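Local coordinates for protein succinate dehydrogenase subunit A (Mycolicibacterium smegmatis, PDB 7D6V) that probably oxidises succinate to fumarate as the FAD-carrying subunit of the complex, passing the electrons on toward a membrane quinone, at residues Glu88-Glu93 with Leu432-Arg437; Gly53-Met58 with Gly425-Ser430; Asn83-Glu88 with Asp397-Ala402. All blocks are in the same frame, centred on the assembly; numbering follows the deposited sequence.

In the fold
Helix 427-448 runs through the first two contacts: its opening turn meets strand 54-55 in contact 2, and its next turns cross helix 84-102 in contact 1. Both contacts reach FAD, contact 2 at the flavin O2 and contact 1 at the ribityl-phosphate end, and their centres lie about 10 Å apart. His90 joins them through a probable hydrogen bond to Ser430, although its modelled length is too short to trust. Contact 3 shares Glu88 and helix 84-102 with contact 1, its centre about 9 Å away, and the Phe435 ring packs on the carbonyl oxygens of Met86 and Pro398. Contacts 2 and 3 do not touch, their nearest atoms about 7 Å apart; the Met86 side chain lies about 12 Å from FAD.

Contact 1: residues Glu88-Glu93 with Leu432-Arg437; sequences ELHAQE and LLVFGR. With FAD (flavin-adenine dinucleotide), chain D.
His90 on helix 84-102 packs against Val434 and Phe435 on helix 427-448. The two short helical segments approach to 9.7 Å between axes, their directions 109° apart, and His90 and Val434 have the nearest CA atoms. From the backbone outward, His90 first offers its CB, which lies 3.8 Å from Phe435 CE1 and a little further from CZ. CG is anti to the backbone N (chi1 168°), and beyond it the ring carbon CD2 comes 4.1 Å from Val434 CG2, the two side chains crossing at about a right angle. At the tip, NE2 faces Ser430 OG, a probable hydrogen bond one helical turn before Val434, while His70 meets the imidazole with its plane turned about 75° away. Val434 serves two neighbours with one methyl: CG1 sits over the centre of the Phe435 ring, 4.0 Å above its plane, and also lies 3.6 Å from Glu93 OE1. Leu89 CD2 adds a further apolar touch, 4.2 Å from Phe435 CE2. Leu432 turns away from helix 84-102, and its CD1 reaches FAD O5' at 3.4 Å. The polar end of Glu93 is paired through OE2 in a salt bridge with Arg438, whereas OE1 stays 4.4 Å from Arg437 NH2, beyond salt-bridge range. The buried helix crossing is therefore held mainly by apolar packing, and the charge of Glu93 is probably balanced mainly by Arg438.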
loop_
_atom_site.group_PDB
_atom_site.type_symbol
_atom_site.label_atom_id
_atom_site.label_comp_id
_atom_site.label_asym_id
_atom_site.label_seq_id
_atom_site.Cartn_x
_atom_site.Cartn_y
_atom_site.Cartn_z
ATOM N N GLU A 88 27.906 -15.498 -1.664
ATOM C CA GLU A 88 28.841 -14.984 -0.667
ATOM C C GLU A 88 28.784 -13.468 -0.590
ATOM O O GLU A 88 28.787 -12.887 0.505
ATOM C CB GLU A 88 30.257 -15.444 -1.000
ATOM C CG GLU A 88 31.340 -14.692 -0.256
ATOM C CD GLU A 88 32.677 -14.757 -0.958
ATOM O OE1 GLU A 88 32.697 -15.001 -2.180
ATOM O OE2 GLU A 88 33.710 -14.567 -0.287
ATOM N N LEU A 89 28.719 -12.811 -1.745
ATOM C CA LEU A 89 28.742 -11.359 -1.782
ATOM C C LEU A 89 27.464 -10.783 -1.185
ATOM O O LEU A 89 27.507 -9.809 -0.424
ATOM C CB LEU A 89 28.947 -10.928 -3.232
ATOM C CG LEU A 89 29.371 -9.536 -3.651
ATOM C CD1 LEU A 89 30.751 -9.273 -3.104
ATOM C CD2 LEU A 89 29.399 -9.504 -5.161
ATOM N N HIS A 90 26.322 -11.408 -1.482
ATOM C CA HIS A 90 25.062 -11.014 -0.863
ATOM C C HIS A 90 25.088 -11.238 0.641
ATOM O O HIS A 90 24.575 -10.416 1.405
ATOM C CB HIS A 90 23.911 -11.791 -1.498
ATOM C CG HIS A 90 22.618 -11.682 -0.754
ATOM N ND1 HIS A 90 22.247 -12.576 0.227
ATOM C CD2 HIS A 90 21.591 -10.809 -0.872
ATOM C CE1 HIS A 90 21.056 -12.247 0.694
ATOM N NE2 HIS A 90 20.636 -11.179 0.044
ATOM N N ALA A 91 25.668 -12.355 1.084
ATOM C CA ALA A 91 25.726 -12.633 2.513
ATOM C C ALA A 91 26.547 -11.587 3.248
ATOM O O ALA A 91 26.145 -11.112 4.316
ATOM C CB ALA A 91 26.299 -14.029 2.754
ATOM N N GLN A 92 27.694 -11.202 2.695
ATOM C CA GLN A 92 28.557 -10.281 3.421
ATOM C C GLN A 92 28.265 -8.812 3.140
ATOM O O GLN A 92 28.864 -7.952 3.790
ATOM C CB GLN A 92 30.032 -10.580 3.135
ATOM C CG GLN A 92 30.443 -10.512 1.692
ATOM C CD GLN A 92 31.736 -11.254 1.434
ATOM O OE1 GLN A 92 32.269 -11.915 2.322
ATOM N NE2 GLN A 92 32.252 -11.144 0.216
ATOM N N GLU A 93 27.358 -8.492 2.217
ATOM C CA GLU A 93 27.000 -7.102 1.966
ATOM C C GLU A 93 25.560 -6.763 2.327
ATOM O O GLU A 93 25.166 -5.602 2.191
ATOM C CB GLU A 93 27.256 -6.748 0.500
ATOM C CG GLU A 93 28.709 -6.851 0.087
ATOM C CD GLU A 93 28.933 -6.403 -1.335
ATOM O OE1 GLU A 93 27.939 -6.099 -2.024
ATOM O OE2 GLU A 93 30.102 -6.350 -1.767
ATOM N N LEU A 432 17.861 -7.456 -3.922
ATOM C CA LEU A 432 17.542 -6.230 -4.644
ATOM C C LEU A 432 18.532 -5.125 -4.309
ATOM O O LEU A 432 19.155 -4.549 -5.202
ATOM C CB LEU A 432 16.120 -5.777 -4.321
ATOM C CG LEU A 432 14.985 -6.729 -4.686
ATOM C CD1 LEU A 432 13.648 -6.022 -4.589
ATOM C CD2 LEU A 432 15.203 -7.325 -6.064
ATOM N N LEU A 433 18.734 -4.858 -3.019
ATOM C CA LEU A 433 19.621 -3.771 -2.622
ATOM C C LEU A 433 21.067 -4.071 -2.996
ATOM O O LEU A 433 21.738 -3.247 -3.633
ATOM C CB LEU A 433 19.495 -3.523 -1.122
ATOM C CG LEU A 433 18.081 -3.374 -0.572
ATOM C CD1 LEU A 433 18.100 -3.440 0.940
ATOM C CD2 LEU A 433 17.463 -2.075 -1.046
ATOM N N VAL A 434 21.552 -5.263 -2.635
ATOM C CA VAL A 434 22.960 -5.590 -2.846
ATOM C C VAL A 434 23.318 -5.475 -4.321
ATOM O O VAL A 434 24.249 -4.753 -4.707
ATOM C CB VAL A 434 23.267 -6.997 -2.298
ATOM C CG1 VAL A 434 24.666 -7.436 -2.688
ATOM C CG2 VAL A 434 23.102 -7.024 -0.796
ATOM N N PHE A 435 22.542 -6.125 -5.178
ATOM C CA PHE A 435 22.932 -6.193 -6.572
ATOM C C PHE A 435 22.401 -5.038 -7.406
ATOM O O PHE A 435 22.954 -4.782 -8.474
ATOM C CB PHE A 435 22.520 -7.543 -7.155
ATOM C CG PHE A 435 23.290 -8.685 -6.568
ATOM C CD1 PHE A 435 22.703 -9.542 -5.654
ATOM C CD2 PHE A 435 24.624 -8.862 -6.881
ATOM C CE1 PHE A 435 23.423 -10.576 -5.097
ATOM C CE2 PHE A 435 25.348 -9.894 -6.327
ATOM C CZ PHE A 435 24.748 -10.750 -5.434
ATOM N N GLY A 436 21.417 -4.275 -6.924
ATOM C CA GLY A 436 21.147 -2.989 -7.536
ATOM C C GLY A 436 22.295 -2.022 -7.337
ATOM O O GLY A 436 22.696 -1.321 -8.270
ATOM N N ARG A 437 22.858 -1.987 -6.125
ATOM C CA ARG A 437 24.046 -1.170 -5.914
ATOM C C ARG A 437 25.206 -1.651 -6.777
ATOM O O ARG A 437 25.907 -0.838 -7.398
ATOM C CB ARG A 437 24.437 -1.175 -4.440
ATOM C CG ARG A 437 25.603 -0.268 -4.136
ATOM C CD ARG A 437 26.010 -0.346 -2.688
ATOM N NE ARG A 437 27.379 0.113 -2.500
ATOM C CZ ARG A 437 28.453 -0.636 -2.722
ATOM N NH1 ARG A 437 29.662 -0.133 -2.524
ATOM N NH2 ARG A 437 28.319 -1.884 -3.144
HETATM P PA FAD D . 9.912 -5.064 -9.408
HETATM O O1A FAD D . 10.088 -3.962 -8.431
HETATM O O2A FAD D . 8.902 -6.113 -9.146
HETATM O O5B FAD D . 9.509 -4.392 -10.799
HETATM C C5B FAD D . 10.419 -4.168 -11.860
HETATM C C4B FAD D . 10.166 -2.804 -12.478
HETATM O O4B FAD D . 10.480 -2.823 -13.866
HETATM C C3B FAD D . 8.731 -2.342 -12.398
HETATM O O3B FAD D . 8.751 -0.973 -12.025
HETATM C C2B FAD D . 8.221 -2.438 -13.812
HETATM O O2B FAD D . 7.210 -1.481 -14.100
HETATM C C1B FAD D . 9.465 -2.159 -14.602
HETATM N N9A FAD D . 9.366 -2.703 -15.965
HETATM C C8A FAD D . 9.142 -3.973 -16.300
HETATM N N7A FAD D . 9.119 -4.117 -17.637
HETATM C C5A FAD D . 9.328 -2.912 -18.176
HETATM C C6A FAD D . 9.427 -2.348 -19.530
HETATM N N6A FAD D . 9.293 -3.120 -20.620
HETATM N N1A FAD D . 9.654 -1.035 -19.646
HETATM C C2A FAD D . 9.799 -0.240 -18.582
HETATM N N3A FAD D . 9.720 -0.683 -17.330
HETATM C C4A FAD D . 9.492 -1.984 -17.068
HETATM N N1 FAD D . 10.374 -11.729 -1.689
HETATM C C2 FAD D . 10.796 -11.783 -0.410
HETATM O O2 FAD D . 12.010 -11.835 -0.192
HETATM N N3 FAD D . 9.968 -11.786 0.635
HETATM C C4 FAD D . 8.651 -11.739 0.485
HETATM O O4 FAD D . 7.903 -11.741 1.470
HETATM C C4X FAD D . 8.096 -11.680 -0.877
HETATM N N5 FAD D . 6.774 -11.628 -1.099
HETATM C C5X FAD D . 6.302 -11.570 -2.353
HETATM C C6 FAD D . 4.934 -11.514 -2.565
HETATM C C7 FAD D . 4.437 -11.459 -3.853
HETATM C C7M FAD D . 2.959 -11.401 -4.094
HETATM C C8 FAD D . 5.366 -11.458 -5.001
HETATM C C8M FAD D . 4.827 -11.397 -6.399
HETATM C C9 FAD D . 6.732 -11.510 -4.798
HETATM C C9A FAD D . 7.228 -11.568 -3.512
HETATM N N10 FAD D . 8.608 -11.623 -3.303
HETATM C C10 FAD D . 9.066 -11.677 -1.984
HETATM C "C1'" FAD D . 9.542 -11.607 -4.423
HETATM C "C2'" FAD D . 10.166 -10.221 -4.541
HETATM O "O2'" FAD D . 9.205 -9.221 -4.213
HETATM C "C3'" FAD D . 10.650 -9.921 -5.948
HETATM O "O3'" FAD D . 11.713 -10.811 -6.260
HETATM C "C4'" FAD D . 11.165 -8.495 -6.044
HETATM O "O4'" FAD D . 10.116 -7.585 -5.745
HETATM C "C5'" FAD D . 11.696 -8.162 -7.425
HETATM O "O5'" FAD D . 11.949 -6.765 -7.457
HETATM P P FAD D . 12.550 -6.023 -8.733
HETATM O O1P FAD D . 13.036 -4.694 -8.275
HETATM O O2P FAD D . 13.501 -6.926 -9.433
HETATM O O3P FAD D . 11.293 -5.817 -9.716
#

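Contact 2: residues Gly53-Met58 with Gly425-Ser430; sequences GCAAAM and GGNSLS. With FAD (flavin-adenine dinucleotide), chain D.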
loop_
_atom_site.group_PDB
_atom_site.type_symbol
_atom_site.label_atom_id
_atom_site.label_comp_id
_atom_site.label_asym_id
_atom_site.label_seq_id
_atom_site.Cartn_x
_atom_site.Cartn_y
_atom_site.Cartn_z
ATOM N N GLY A 53 10.374 -9.993 4.977
ATOM C CA GLY A 53 11.473 -9.226 5.525
ATOM C C GLY A 53 12.702 -9.351 4.654
ATOM O O GLY A 53 12.692 -10.016 3.617
ATOM N N CYS A 54 13.766 -8.682 5.085
ATOM C CA CYS A 54 15.064 -8.739 4.426
ATOM C C CYS A 54 15.993 -9.608 5.254
ATOM O O CYS A 54 16.218 -9.328 6.434
ATOM C CB CYS A 54 15.668 -7.346 4.262
ATOM S SG CYS A 54 14.880 -6.314 3.043
ATOM N N ALA A 55 16.555 -10.637 4.631
ATOM C CA ALA A 55 17.520 -11.495 5.307
ATOM C C ALA A 55 18.864 -10.778 5.338
ATOM O O ALA A 55 19.477 -10.547 4.292
ATOM C CB ALA A 55 17.620 -12.842 4.602
ATOM N N ALA A 56 19.321 -10.419 6.533
ATOM C CA ALA A 56 20.595 -9.737 6.698
ATOM C C ALA A 56 21.190 -10.126 8.040
ATOM O O ALA A 56 20.529 -9.996 9.073
ATOM C CB ALA A 56 20.428 -8.217 6.609
ATOM N N ALA A 57 22.439 -10.591 8.023
ATOM C CA ALA A 57 23.117 -11.049 9.236
ATOM C C ALA A 57 23.592 -9.844 10.049
ATOM O O ALA A 57 24.785 -9.596 10.233
ATOM C CB ALA A 57 24.270 -11.976 8.883
ATOM N N MET A 58 22.616 -9.086 10.548
ATOM C CA MET A 58 22.898 -7.941 11.403
ATOM C C MET A 58 23.195 -8.339 12.842
ATOM O O MET A 58 23.797 -7.546 13.573
ATOM C CB MET A 58 21.727 -6.960 11.365
ATOM C CG MET A 58 21.577 -6.245 10.036
ATOM S SD MET A 58 20.293 -4.984 10.026
ATOM C CE MET A 58 18.872 -5.945 10.518
ATOM N N GLY A 425 13.153 -17.415 1.656
ATOM C CA GLY A 425 12.329 -16.258 1.928
ATOM C C GLY A 425 13.138 -15.166 2.590
ATOM O O GLY A 425 13.877 -15.427 3.542
ATOM N N GLY A 426 13.011 -13.939 2.096
ATOM C CA GLY A 426 13.767 -12.815 2.591
ATOM C C GLY A 426 15.018 -12.507 1.799
ATOM O O GLY A 426 15.525 -11.383 1.880
ATOM N N ASN A 427 15.520 -13.472 1.029
ATOM C CA ASN A 427 16.755 -13.263 0.285
ATOM C C ASN A 427 16.543 -12.384 -0.936
ATOM O O ASN A 427 17.478 -11.709 -1.374
ATOM C CB ASN A 427 17.349 -14.605 -0.137
ATOM C CG ASN A 427 18.383 -15.120 0.836
ATOM O OD1 ASN A 427 18.585 -14.552 1.905
ATOM N ND2 ASN A 427 19.033 -16.215 0.477
ATOM N N SER A 428 15.338 -12.379 -1.504
ATOM C CA SER A 428 15.100 -11.572 -2.695
ATOM C C SER A 428 15.154 -10.083 -2.386
ATOM O O SER A 428 15.733 -9.307 -3.154
ATOM C CB SER A 428 13.759 -11.933 -3.318
ATOM O OG SER A 428 13.632 -13.335 -3.423
ATOM N N LEU A 429 14.550 -9.665 -1.273
ATOM C CA LEU A 429 14.505 -8.245 -0.945
ATOM C C LEU A 429 15.900 -7.681 -0.703
ATOM O O LEU A 429 16.206 -6.565 -1.133
ATOM C CB LEU A 429 13.606 -8.016 0.269
ATOM C CG LEU A 429 12.109 -8.249 0.063
ATOM C CD1 LEU A 429 11.335 -7.907 1.322
ATOM C CD2 LEU A 429 11.599 -7.431 -1.107
ATOM N N SER A 430 16.759 -8.432 -0.013
ATOM C CA SER A 430 18.128 -7.975 0.205
ATOM C C SER A 430 18.986 -8.123 -1.048
ATOM O O SER A 430 19.912 -7.327 -1.259
ATOM C CB SER A 430 18.746 -8.731 1.381
ATOM O OG SER A 430 18.732 -10.128 1.162
HETATM P PA FAD D . 9.912 -5.064 -9.408
HETATM O O1A FAD D . 10.088 -3.962 -8.431
HETATM O O2A FAD D . 8.902 -6.113 -9.146
HETATM O O5B FAD D . 9.509 -4.392 -10.799
HETATM C C5B FAD D . 10.419 -4.168 -11.860
HETATM C C4B FAD D . 10.166 -2.804 -12.478
HETATM O O4B FAD D . 10.480 -2.823 -13.866
HETATM C C3B FAD D . 8.731 -2.342 -12.398
HETATM O O3B FAD D . 8.751 -0.973 -12.025
HETATM C C2B FAD D . 8.221 -2.438 -13.812
HETATM O O2B FAD D . 7.210 -1.481 -14.100
HETATM C C1B FAD D . 9.465 -2.159 -14.602
HETATM N N9A FAD D . 9.366 -2.703 -15.965
HETATM C C8A FAD D . 9.142 -3.973 -16.300
HETATM N N7A FAD D . 9.119 -4.117 -17.637
HETATM C C5A FAD D . 9.328 -2.912 -18.176
HETATM C C6A FAD D . 9.427 -2.348 -19.530
HETATM N N6A FAD D . 9.293 -3.120 -20.620
HETATM N N1A FAD D . 9.654 -1.035 -19.646
HETATM C C2A FAD D . 9.799 -0.240 -18.582
HETATM N N3A FAD D . 9.720 -0.683 -17.330
HETATM C C4A FAD D . 9.492 -1.984 -17.068
HETATM N N1 FAD D . 10.374 -11.729 -1.689
HETATM C C2 FAD D . 10.796 -11.783 -0.410
HETATM O O2 FAD D . 12.010 -11.835 -0.192
HETATM N N3 FAD D . 9.968 -11.786 0.635
HETATM C C4 FAD D . 8.651 -11.739 0.485
HETATM O O4 FAD D . 7.903 -11.741 1.470
HETATM C C4X FAD D . 8.096 -11.680 -0.877
HETATM N N5 FAD D . 6.774 -11.628 -1.099
HETATM C C5X FAD D . 6.302 -11.570 -2.353
HETATM C C6 FAD D . 4.934 -11.514 -2.565
HETATM C C7 FAD D . 4.437 -11.459 -3.853
HETATM C C7M FAD D . 2.959 -11.401 -4.094
HETATM C C8 FAD D . 5.366 -11.458 -5.001
HETATM C C8M FAD D . 4.827 -11.397 -6.399
HETATM C C9 FAD D . 6.732 -11.510 -4.798
HETATM C C9A FAD D . 7.228 -11.568 -3.512
HETATM N N10 FAD D . 8.608 -11.623 -3.303
HETATM C C10 FAD D . 9.066 -11.677 -1.984
HETATM C "C1'" FAD D . 9.542 -11.607 -4.423
HETATM C "C2'" FAD D . 10.166 -10.221 -4.541
HETATM O "O2'" FAD D . 9.205 -9.221 -4.213
HETATM C "C3'" FAD D . 10.650 -9.921 -5.948
HETATM O "O3'" FAD D . 11.713 -10.811 -6.260
HETATM C "C4'" FAD D . 11.165 -8.495 -6.044
HETATM O "O4'" FAD D . 10.116 -7.585 -5.745
HETATM C "C5'" FAD D . 11.696 -8.162 -7.425
HETATM O "O5'" FAD D . 11.949 -6.765 -7.457
HETATM P P FAD D . 12.550 -6.023 -8.733
HETATM O O1P FAD D . 13.036 -4.694 -8.275
HETATM O O2P FAD D . 13.501 -6.926 -9.433
HETATM O O3P FAD D . 11.293 -5.817 -9.716
#
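The flavin-facing start of helix 427-448, with Gly426 as its N-cap, meets strand 54-55 at Cys54 and Ala55. One nearly straight hydrogen bond joins the backbones: Ala55 N gives its hydrogen to Gly426 O over 3.0 Å, at 170°, with the donor 54° out of the carbonyl plane. Gly426 has a positive phi of 96°, and its CA closes to 3.2 Å from Gly53 O in a CA-H...O contact. Its N makes a weak hydrogen bond of 3.3 Å to FAD O2, so the same residue touches both strand and cofactor. Leu429 works between them as well. Its CB meets Cys54 SG at 3.5 Å, its CD1 meets Gly53 O at 3.4 Å, and its CG packs 3.6 Å from FAD O2. A helix N-terminus beside the O2 of the flavin would be expected to favour negative charge on the pyrimidine end of the reduced ring. Ser430 OG, set between the backbone N and the carbonyl carbon, lies within weak hydrogen-bonding reach of Ala55 O, though its stronger partner is probably His90, at a doubtful modelled length. Asn427 OD1, near Ala55 CB, is bonded to His70, and ND2 to Thr74. Strand 54-55 forms the edge of a three-stranded antiparallel sheet, Cys54 pairing with Ala130 of strand 129-130, and Ile140 of helix 136-159 packs on both Cys54 and Leu429.

Contact 3: residues Asn83-Glu88 with Asp397-Ala402; sequences NWRMAE and DPDTAA
Arg85 and Met86, in the first turn of helix 84-102, close on Pro398 and Asp399. Pro398 CB is the shared apolar point, 3.6 Å from Arg85 CG and 3.7 Å from Met86 CG, and the proline crosses both side chains at about a right angle. Arg85 CG stands anti to the backbone N (chi1 -175°), which puts CG against the proline, beside CB; the chain bends at chi2, and the guanidinium lies beside Asp399. There NH1 donates to OD2 across 3.1 Å as part of a salt bridge, using the syn lone pair of the carboxylate; the oxygen is tilted 24° from the guanidinium plane, and the two planes are 48° apart. In the next shell the same guanidinium is held by NH2, which bonds Glu88 OE1 over 2.9 Å, nearly in the guanidinium plane but above that of the carboxylate. Glu88 OE2 in turn bridges to Arg606, so two acids and two arginines are linked in series. The loop is shaped by Asp397, whose OD1 takes the N-H of Thr400 (3.3 Å) through its anti lone pair and, weakly, that of Asp399, while Asp399 O binds Arg438 of helix 427-448. The arrangement is an Asx motif in the loop between strands 383-395 and 408-409, joined to the N-terminal turn of a helix by a salt-bridge network at the surface of the FAD-binding domain.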
loop_
_atom_site.group_PDB
_atom_site.type_symbol
_atom_site.label_atom_id
_atom_site.label_comp_id
_atom_site.label_asym_id
_atom_site.label_seq_id
_atom_site.Cartn_x
_atom_site.Cartn_y
_atom_site.Cartn_z
ATOM N N ASN A 83 25.149 -19.530 -7.853
ATOM C CA ASN A 83 26.405 -18.831 -8.090
ATOM C C ASN A 83 27.017 -18.504 -6.736
ATOM O O ASN A 83 26.507 -17.649 -6.007
ATOM C CB ASN A 83 26.175 -17.567 -8.913
ATOM C CG ASN A 83 27.439 -17.073 -9.589
ATOM O OD1 ASN A 83 28.531 -17.169 -9.036
ATOM N ND2 ASN A 83 27.294 -16.545 -10.795
ATOM N N TRP A 84 28.099 -19.200 -6.389
ATOM C CA TRP A 84 28.655 -19.087 -5.047
ATOM C C TRP A 84 29.218 -17.699 -4.781
ATOM O O TRP A 84 29.147 -17.212 -3.648
ATOM C CB TRP A 84 29.732 -20.145 -4.847
ATOM C CG TRP A 84 30.807 -20.080 -5.871
ATOM C CD1 TRP A 84 30.834 -20.723 -7.070
ATOM C CD2 TRP A 84 32.025 -19.332 -5.787
ATOM N NE1 TRP A 84 31.996 -20.427 -7.738
ATOM C CE2 TRP A 84 32.742 -19.573 -6.971
ATOM C CE3 TRP A 84 32.576 -18.481 -4.826
ATOM C CZ2 TRP A 84 33.981 -18.995 -7.221
ATOM C CZ3 TRP A 84 33.804 -17.908 -5.076
ATOM C CH2 TRP A 84 34.493 -18.167 -6.262
ATOM N N ARG A 85 29.786 -17.053 -5.800
ATOM C CA ARG A 85 30.281 -15.695 -5.625
ATOM C C ARG A 85 29.146 -14.736 -5.301
ATOM O O ARG A 85 29.268 -13.900 -4.398
ATOM C CB ARG A 85 31.029 -15.251 -6.880
ATOM C CG ARG A 85 31.699 -13.897 -6.767
ATOM C CD ARG A 85 32.603 -13.793 -5.557
ATOM N NE ARG A 85 33.341 -12.536 -5.572
ATOM C CZ ARG A 85 33.832 -11.937 -4.494
ATOM N NH1 ARG A 85 34.486 -10.794 -4.613
ATOM N NH2 ARG A 85 33.666 -12.477 -3.299
ATOM N N MET A 86 28.021 -14.860 -6.007
ATOM C CA MET A 86 26.880 -13.994 -5.737
ATOM C C MET A 86 26.309 -14.251 -4.351
ATOM O O MET A 86 25.954 -13.308 -3.637
ATOM C CB MET A 86 25.807 -14.190 -6.804
ATOM C CG MET A 86 26.063 -13.415 -8.079
ATOM S SD MET A 86 24.874 -13.791 -9.374
ATOM C CE MET A 86 23.535 -12.697 -8.920
ATOM N N ALA A 87 26.221 -15.520 -3.950
ATOM C CA ALA A 87 25.695 -15.850 -2.631
ATOM C C ALA A 87 26.593 -15.307 -1.528
ATOM O O ALA A 87 26.112 -14.703 -0.563
ATOM C CB ALA A 87 25.530 -17.363 -2.502
ATOM N N GLU A 88 27.906 -15.498 -1.664
ATOM C CA GLU A 88 28.841 -14.984 -0.667
ATOM C C GLU A 88 28.784 -13.468 -0.590
ATOM O O GLU A 88 28.787 -12.887 0.505
ATOM C CB GLU A 88 30.257 -15.444 -1.000
ATOM C CG GLU A 88 31.340 -14.692 -0.256
ATOM C CD GLU A 88 32.677 -14.757 -0.958
ATOM O OE1 GLU A 88 32.697 -15.001 -2.180
ATOM O OE2 GLU A 88 33.710 -14.567 -0.287
ATOM N N ASP A 397 27.712 -11.212 -14.598
ATOM C CA ASP A 397 28.954 -11.284 -13.848
ATOM C C ASP A 397 28.627 -11.092 -12.373
ATOM O O ASP A 397 27.846 -10.201 -12.036
ATOM C CB ASP A 397 29.933 -10.219 -14.327
ATOM C CG ASP A 397 31.327 -10.420 -13.778
ATOM O OD1 ASP A 397 31.627 -9.869 -12.700
ATOM O OD2 ASP A 397 32.124 -11.130 -14.422
ATOM N N PRO A 398 29.143 -11.932 -11.474
ATOM C CA PRO A 398 28.765 -11.777 -10.057
ATOM C C PRO A 398 29.168 -10.437 -9.456
ATOM O O PRO A 398 28.363 -9.813 -8.754
ATOM C CB PRO A 398 29.471 -12.958 -9.374
ATOM C CG PRO A 398 30.419 -13.514 -10.381
ATOM C CD PRO A 398 29.885 -13.175 -11.722
ATOM N N ASP A 399 30.386 -9.964 -9.723
ATOM C CA ASP A 399 30.860 -8.735 -9.091
ATOM C C ASP A 399 30.206 -7.508 -9.712
ATOM O O ASP A 399 29.562 -6.713 -9.018
ATOM C CB ASP A 399 32.381 -8.650 -9.194
ATOM C CG ASP A 399 33.076 -9.673 -8.328
ATOM O OD1 ASP A 399 33.190 -10.838 -8.761
ATOM O OD2 ASP A 399 33.508 -9.314 -7.214
ATOM N N THR A 400 30.369 -7.332 -11.020
ATOM C CA THR A 400 29.639 -6.308 -11.753
ATOM C C THR A 400 28.244 -6.833 -12.063
ATOM O O THR A 400 27.774 -7.760 -11.402
ATOM C CB THR A 400 30.388 -5.914 -13.026
ATOM O OG1 THR A 400 30.322 -6.983 -13.975
ATOM C CG2 THR A 400 31.842 -5.631 -12.706
ATOM N N ALA A 401 27.544 -6.218 -12.994
ATOM C CA ALA A 401 26.280 -6.749 -13.478
ATOM C C ALA A 401 26.466 -7.380 -14.862
ATOM O O ALA A 401 27.590 -7.609 -15.323
ATOM C CB ALA A 401 25.203 -5.671 -13.460
ATOM N N ALA A 402 25.348 -7.633 -15.532
ATOM C CA ALA A 402 25.229 -8.634 -16.588
ATOM C C ALA A 402 25.940 -8.210 -17.869
ATOM O O ALA A 402 26.792 -7.321 -17.890
ATOM C CB ALA A 402 23.759 -8.906 -16.889
#